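PDB 1R9D: glycerol dehydratase from Clostridium butyricum, which probably catalyses, as a B12-independent glycyl radical lyase, the dehydration of glycerol to 3-hydroxypropionaldehyde. Local coordinates for residues S329-G334 with N645-S650; K742-A747 with D778-T783. All coordinates share one frame; numbering follows the deposited sequence.

In the fold
Following the chain from the N terminus, the short helix 329-332 leads into strand 341-344, at one border of a five-stranded sheet. Some 310 residues later, after the last four strands of the other sheet, holding 543-551, have been laid down, helix 644-650 returns to it, and interaction 1 closes this long loop. Interaction 2 opens only afterwards: helix 741-749, just past strand 733-738, meets the last helix, 773-781, closing a short loop that contains Gly763, the predicted radical site. The two contacts therefore stand in series, neither nested nor crossed. They meet in space, however, where Asn645 ND2 lies 3.0 Å from Asp778 OD1, a probable hydrogen bond joining the long-range closure to the C-terminal region.

Interaction 1 (S329-G334 with N645-S650); sequences STKHFG and NVYFGS
Lys331 and His332 both pack against the ring of Tyr647, approaching from the same side of its plane but at different margins. The aliphatic part of the lysine slants across, bringing Lys331 CD to 3.4 Å from Tyr647 CD1. A long side chain suits this partly exposed place, since its methylenes can pack while its ammonium group extends beyond. At the other margin His332 NE2 lies 3.7 Å from Tyr647 CD2, the two rings inclined by 36° in an oblique aromatic pair. Tyr647 reaches both because its CG stands anti to the backbone N (chi1 179°), projecting the ring from its helix.

The polar link is a water, which donates to Lys331 O at 2.8 Å and weakly accepts from Tyr647 N at 3.1 Å. Within the second helix, Ser650 OG donates to Tyr647 O at 2.7 Å, a serine bonding back to its own helix. Ser642 and Ser643 bond the backbone of 331-334 from just before that helix.

The His332 side chain is about 7 Å from bound glycerol, and Gly334 O bonds Tyr764, beside predicted radical site Gly763. The arrangement belongs to the surroundings of the active site in a pyruvate formate-lyase-like barrel.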
loop_
_atom_site.group_PDB
_atom_site.type_symbol
_atom_site.label_atom_id
_atom_site.label_comp_id
_atom_site.label_asym_id
_atom_site.label_seq_id
_atom_site.Cartn_x
_atom_site.Cartn_y
_atom_site.Cartn_z
ATOM N N SER A 329 18.893 4.671 22.491
ATOM C CA SER A 329 18.050 5.837 22.256
ATOM C C SER A 329 17.867 6.642 23.537
ATOM O O SER A 329 17.686 7.861 23.504
ATOM C CB SER A 329 16.686 5.397 21.717
ATOM O OG SER A 329 16.844 4.682 20.509
ATOM N N THR A 330 17.916 5.958 24.676
ATOM C CA THR A 330 17.755 6.638 25.948
ATOM C C THR A 330 18.894 7.634 26.167
ATOM O O THR A 330 18.739 8.606 26.905
ATOM C CB THR A 330 17.703 5.628 27.109
ATOM O OG1 THR A 330 16.582 4.758 26.913
ATOM C CG2 THR A 330 17.546 6.351 28.437
ATOM N N LYS A 331 20.030 7.387 25.519
ATOM C CA LYS A 331 21.178 8.285 25.624
ATOM C C LYS A 331 20.901 9.563 24.828
ATOM O O LYS A 331 21.440 10.626 25.144
ATOM C CB LYS A 331 22.440 7.614 25.079
ATOM C CG LYS A 331 22.867 6.356 25.821
ATOM C CD LYS A 331 24.016 5.676 25.086
ATOM C CE LYS A 331 24.399 4.344 25.718
ATOM N NZ LYS A 331 24.930 4.492 27.096
ATOM N N HIS A 332 20.060 9.448 23.801
ATOM C CA HIS A 332 19.691 10.589 22.957
ATOM C C HIS A 332 18.629 11.449 23.630
ATOM O O HIS A 332 18.553 12.655 23.388
ATOM C CB HIS A 332 19.093 10.131 21.618
ATOM C CG HIS A 332 19.909 9.117 20.883
ATOM N ND1 HIS A 332 19.479 8.544 19.704
ATOM C CD2 HIS A 332 21.111 8.558 21.156
ATOM C CE1 HIS A 332 20.380 7.675 19.284
ATOM N NE2 HIS A 332 21.380 7.664 20.148
ATOM N N PHE A 333 17.796 10.820 24.456
ATOM C CA PHE A 333 16.707 11.515 25.134
ATOM C C PHE A 333 16.702 11.195 26.631
ATOM O O PHE A 333 15.818 10.488 27.116
ATOM C CB PHE A 333 15.360 11.094 24.528
ATOM C CG PHE A 333 15.335 11.079 23.013
ATOM C CD1 PHE A 333 15.466 9.885 22.312
ATOM C CD2 PHE A 333 15.169 12.260 22.293
ATOM C CE1 PHE A 333 15.428 9.863 20.916
ATOM C CE2 PHE A 333 15.131 12.252 20.893
ATOM C CZ PHE A 333 15.260 11.054 20.204
ATOM N N GLY A 334 17.670 11.728 27.370
ATOM C CA GLY A 334 17.736 11.434 28.793
ATOM C C GLY A 334 16.834 12.229 29.716
ATOM O O GLY A 334 16.499 13.377 29.439
ATOM N N ASN A 645 24.672 15.086 22.356
ATOM C CA ASN A 645 26.025 15.616 22.179
ATOM C C ASN A 645 27.044 14.847 23.027
ATOM O O ASN A 645 28.217 14.754 22.668
ATOM C CB ASN A 645 26.074 17.114 22.504
ATOM C CG ASN A 645 25.670 17.425 23.929
ATOM O OD1 ASN A 645 24.531 17.188 24.335
ATOM N ND2 ASN A 645 26.605 17.967 24.699
ATOM N N VAL A 646 26.596 14.294 24.150
ATOM C CA VAL A 646 27.482 13.519 25.011
ATOM C C VAL A 646 27.744 12.172 24.340
ATOM O O VAL A 646 28.891 11.773 24.165
ATOM C CB VAL A 646 26.856 13.303 26.405
ATOM C CG1 VAL A 646 27.744 12.388 27.247
ATOM C CG2 VAL A 646 26.681 14.649 27.103
ATOM N N TYR A 647 26.677 11.480 23.945
ATOM C CA TYR A 647 26.814 10.186 23.277
ATOM C C TYR A 647 27.613 10.291 21.976
ATOM O O TYR A 647 28.501 9.477 21.720
ATOM C CB TYR A 647 25.438 9.589 22.975
ATOM C CG TYR A 647 25.509 8.260 22.258
ATOM C CD1 TYR A 647 26.148 7.168 22.843
ATOM C CD2 TYR A 647 24.934 8.091 20.998
ATOM C CE1 TYR A 647 26.216 5.938 22.193
ATOM C CE2 TYR A 647 24.996 6.862 20.340
ATOM C CZ TYR A 647 25.637 5.793 20.945
ATOM O OH TYR A 647 25.698 4.573 20.309
ATOM N N PHE A 648 27.287 11.281 21.147
ATOM C CA PHE A 648 28.005 11.469 19.885
ATOM C C PHE A 648 29.486 11.700 20.179
ATOM O O PHE A 648 30.357 11.198 19.466
ATOM C CB PHE A 648 27.444 12.673 19.109
ATOM C CG PHE A 648 26.383 12.317 18.079
ATOM C CD1 PHE A 648 25.756 13.326 17.339
ATOM C CD2 PHE A 648 26.029 10.993 17.834
ATOM C CE1 PHE A 648 24.793 13.017 16.366
ATOM C CE2 PHE A 648 25.066 10.672 16.862
ATOM C CZ PHE A 648 24.450 11.688 16.129
ATOM N N GLY A 649 29.762 12.456 21.236
ATOM C CA GLY A 649 31.139 12.735 21.605
ATOM C C GLY A 649 31.927 11.478 21.939
ATOM O O GLY A 649 33.109 11.366 21.606
ATOM N N SER A 650 31.272 10.530 22.598
ATOM C CA SER A 650 31.918 9.277 22.976
ATOM C C SER A 650 32.293 8.437 21.756
ATOM O O SER A 650 33.161 7.565 21.837
ATOM C CB SER A 650 30.997 8.459 23.888
ATOM O OG SER A 650 29.986 7.799 23.136
HETATM O O HOH W 1 24.087 11.195 25.643
#

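Interaction 2 (K742-A747 with D778-T783); sequences KILLAA and DIIART
Leu744 and Ile780 mark the closest approach of the two helical backbones, their CA atoms 7.2 Å apart, and no hydrogen bond crosses between the segments.

The joint is wholly apolar and centres on Ile780. Its CG1 comes alongside Leu744, 3.9 Å from Leu744 CB and 4.0 Å from Leu744 CD1, and the two side chains run roughly antiparallel as they pass. The extended isoleucine chain (chi2 169°) carries CD1 further, to 4.0 Å from Leu745 CD2, where the side chains meet at a slant. Leu744 is buried, whereas Leu745 lies exposed at the border and lends one methyl to the contact. Isoleucine, branched at CB, suits the inserting position: both branches face helix 741-749, and the CG1 branch, longer by CD1, makes the close contacts. The leucines, branched one carbon later, offer a CB and two methyls for it to rest on.

Beyond this joint, Lys704 NZ hydrogen-bonds Ile779 O and Arg782 O, placing a positive charge at the C-terminal end of helix 773-781, where it probably offsets the partial negative charge of the carbonyls. The guanidinium of Arg782 has Ile779 CG1 3.8 Å above its plane, over the centre, and its NH2 bonds Val761 O, close to Gly763, the predicted radical site.

Ile780 also touches Lys741 and Gln748, so it sits among residues 741, 744, 745 and 748 of helix 741-749. That is knobs-into-holes packing by a single knob, here joining two helices that flank the glycyl radical loop in the C-terminal region of a pyruvate formate-lyase-like enzyme.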
loop_
_atom_site.group_PDB
_atom_site.type_symbol
_atom_site.label_atom_id
_atom_site.label_comp_id
_atom_site.label_asym_id
_atom_site.label_seq_id
_atom_site.Cartn_x
_atom_site.Cartn_y
_atom_site.Cartn_z
ATOM N N LYS A 742 27.160 24.267 43.463
ATOM C CA LYS A 742 27.284 23.428 44.652
ATOM C C LYS A 742 26.067 22.525 44.820
ATOM O O LYS A 742 26.181 21.396 45.305
ATOM C CB LYS A 742 27.465 24.305 45.892
ATOM C CG LYS A 742 28.790 25.045 45.902
ATOM C CD LYS A 742 28.823 26.152 46.937
ATOM C CE LYS A 742 30.076 26.999 46.761
ATOM N NZ LYS A 742 30.015 28.264 47.544
ATOM N N ILE A 743 24.904 23.022 44.411
ATOM C CA ILE A 743 23.673 22.251 44.522
ATOM C C ILE A 743 23.677 21.051 43.580
ATOM O O ILE A 743 23.205 19.974 43.938
ATOM C CB ILE A 743 22.440 23.134 44.235
ATOM C CG1 ILE A 743 22.318 24.204 45.323
ATOM C CG2 ILE A 743 21.178 22.278 44.183
ATOM C CD1 ILE A 743 21.164 25.166 45.127
ATOM N N LEU A 744 24.214 21.229 42.379
ATOM C CA LEU A 744 24.268 20.131 41.425
ATOM C C LEU A 744 25.233 19.051 41.913
ATOM O O LEU A 744 24.976 17.853 41.763
ATOM C CB LEU A 744 24.702 20.647 40.050
ATOM C CG LEU A 744 23.794 21.726 39.450
ATOM C CD1 LEU A 744 24.359 22.178 38.108
ATOM C CD2 LEU A 744 22.389 21.179 39.276
ATOM N N LEU A 745 26.342 19.473 42.510
ATOM C CA LEU A 745 27.323 18.520 43.013
ATOM C C LEU A 745 26.766 17.762 44.215
ATOM O O LEU A 745 27.028 16.571 44.385
ATOM C CB LEU A 745 28.618 19.243 43.401
ATOM C CG LEU A 745 29.406 19.869 42.245
ATOM C CD1 LEU A 745 30.644 20.574 42.787
ATOM C CD2 LEU A 745 29.805 18.793 41.251
ATOM N N ALA A 746 25.990 18.457 45.039
ATOM C CA ALA A 746 25.392 17.848 46.222
ATOM C C ALA A 746 24.349 16.812 45.810
ATOM O O ALA A 746 24.185 15.783 46.472
ATOM C CB ALA A 746 24.751 18.918 47.088
ATOM N N ALA A 747 23.653 17.095 44.710
ATOM C CA ALA A 747 22.623 16.207 44.187
ATOM C C ALA A 747 23.208 14.896 43.678
ATOM O O ALA A 747 22.543 13.857 43.716
ATOM C CB ALA A 747 21.850 16.902 43.069
ATOM N N ASP A 778 28.084 16.871 31.966
ATOM C CA ASP A 778 28.187 17.774 30.826
ATOM C C ASP A 778 27.554 19.114 31.197
ATOM O O ASP A 778 28.091 20.173 30.875
ATOM C CB ASP A 778 27.481 17.183 29.598
ATOM C CG ASP A 778 27.704 18.014 28.338
ATOM O OD1 ASP A 778 26.711 18.353 27.658
ATOM O OD2 ASP A 778 28.875 18.319 28.027
ATOM N N ILE A 779 26.417 19.065 31.890
ATOM C CA ILE A 779 25.728 20.287 32.300
ATOM C C ILE A 779 26.539 21.067 33.335
ATOM O O ILE A 779 26.639 22.291 33.267
ATOM C CB ILE A 779 24.328 19.971 32.876
ATOM C CG1 ILE A 779 23.434 19.416 31.760
ATOM C CG2 ILE A 779 23.715 21.220 33.496
ATOM C CD1 ILE A 779 22.075 18.913 32.239
ATOM N N ILE A 780 27.117 20.355 34.291
ATOM C CA ILE A 780 27.923 21.004 35.321
ATOM C C ILE A 780 29.164 21.666 34.705
ATOM O O ILE A 780 29.610 22.719 35.169
ATOM C CB ILE A 780 28.364 19.970 36.396
ATOM C CG1 ILE A 780 27.139 19.500 37.185
ATOM C CG2 ILE A 780 29.395 20.580 37.333
ATOM C CD1 ILE A 780 27.400 18.297 38.082
ATOM N N ALA A 781 29.700 21.055 33.651
ATOM C CA ALA A 781 30.905 21.562 32.993
ATOM C C ALA A 781 30.690 22.767 32.079
ATOM O O ALA A 781 31.656 23.388 31.629
ATOM C CB ALA A 781 31.581 20.439 32.215
ATOM N N ARG A 782 29.436 23.103 31.807
ATOM C CA ARG A 782 29.148 24.242 30.946
ATOM C C ARG A 782 29.680 25.538 31.540
ATOM O O ARG A 782 29.776 25.688 32.760
ATOM C CB ARG A 782 27.643 24.367 30.725
ATOM C CG ARG A 782 27.075 23.254 29.876
ATOM C CD ARG A 782 25.563 23.332 29.815
ATOM N NE ARG A 782 25.010 22.209 29.066
ATOM C CZ ARG A 782 23.710 21.970 28.932
ATOM N NH1 ARG A 782 22.825 22.780 29.499
ATOM N NH2 ARG A 782 23.299 20.920 28.231
ATOM N N THR A 783 30.023 26.476 30.664
ATOM C CA THR A 783 30.530 27.769 31.100
ATOM C C THR A 783 29.501 28.475 31.975
ATOM O O THR A 783 28.310 28.476 31.668
ATOM C CB THR A 783 30.824 28.688 29.902
ATOM O OG1 THR A 783 31.738 28.041 29.009
ATOM C CG2 THR A 783 31.419 30.006 30.384
#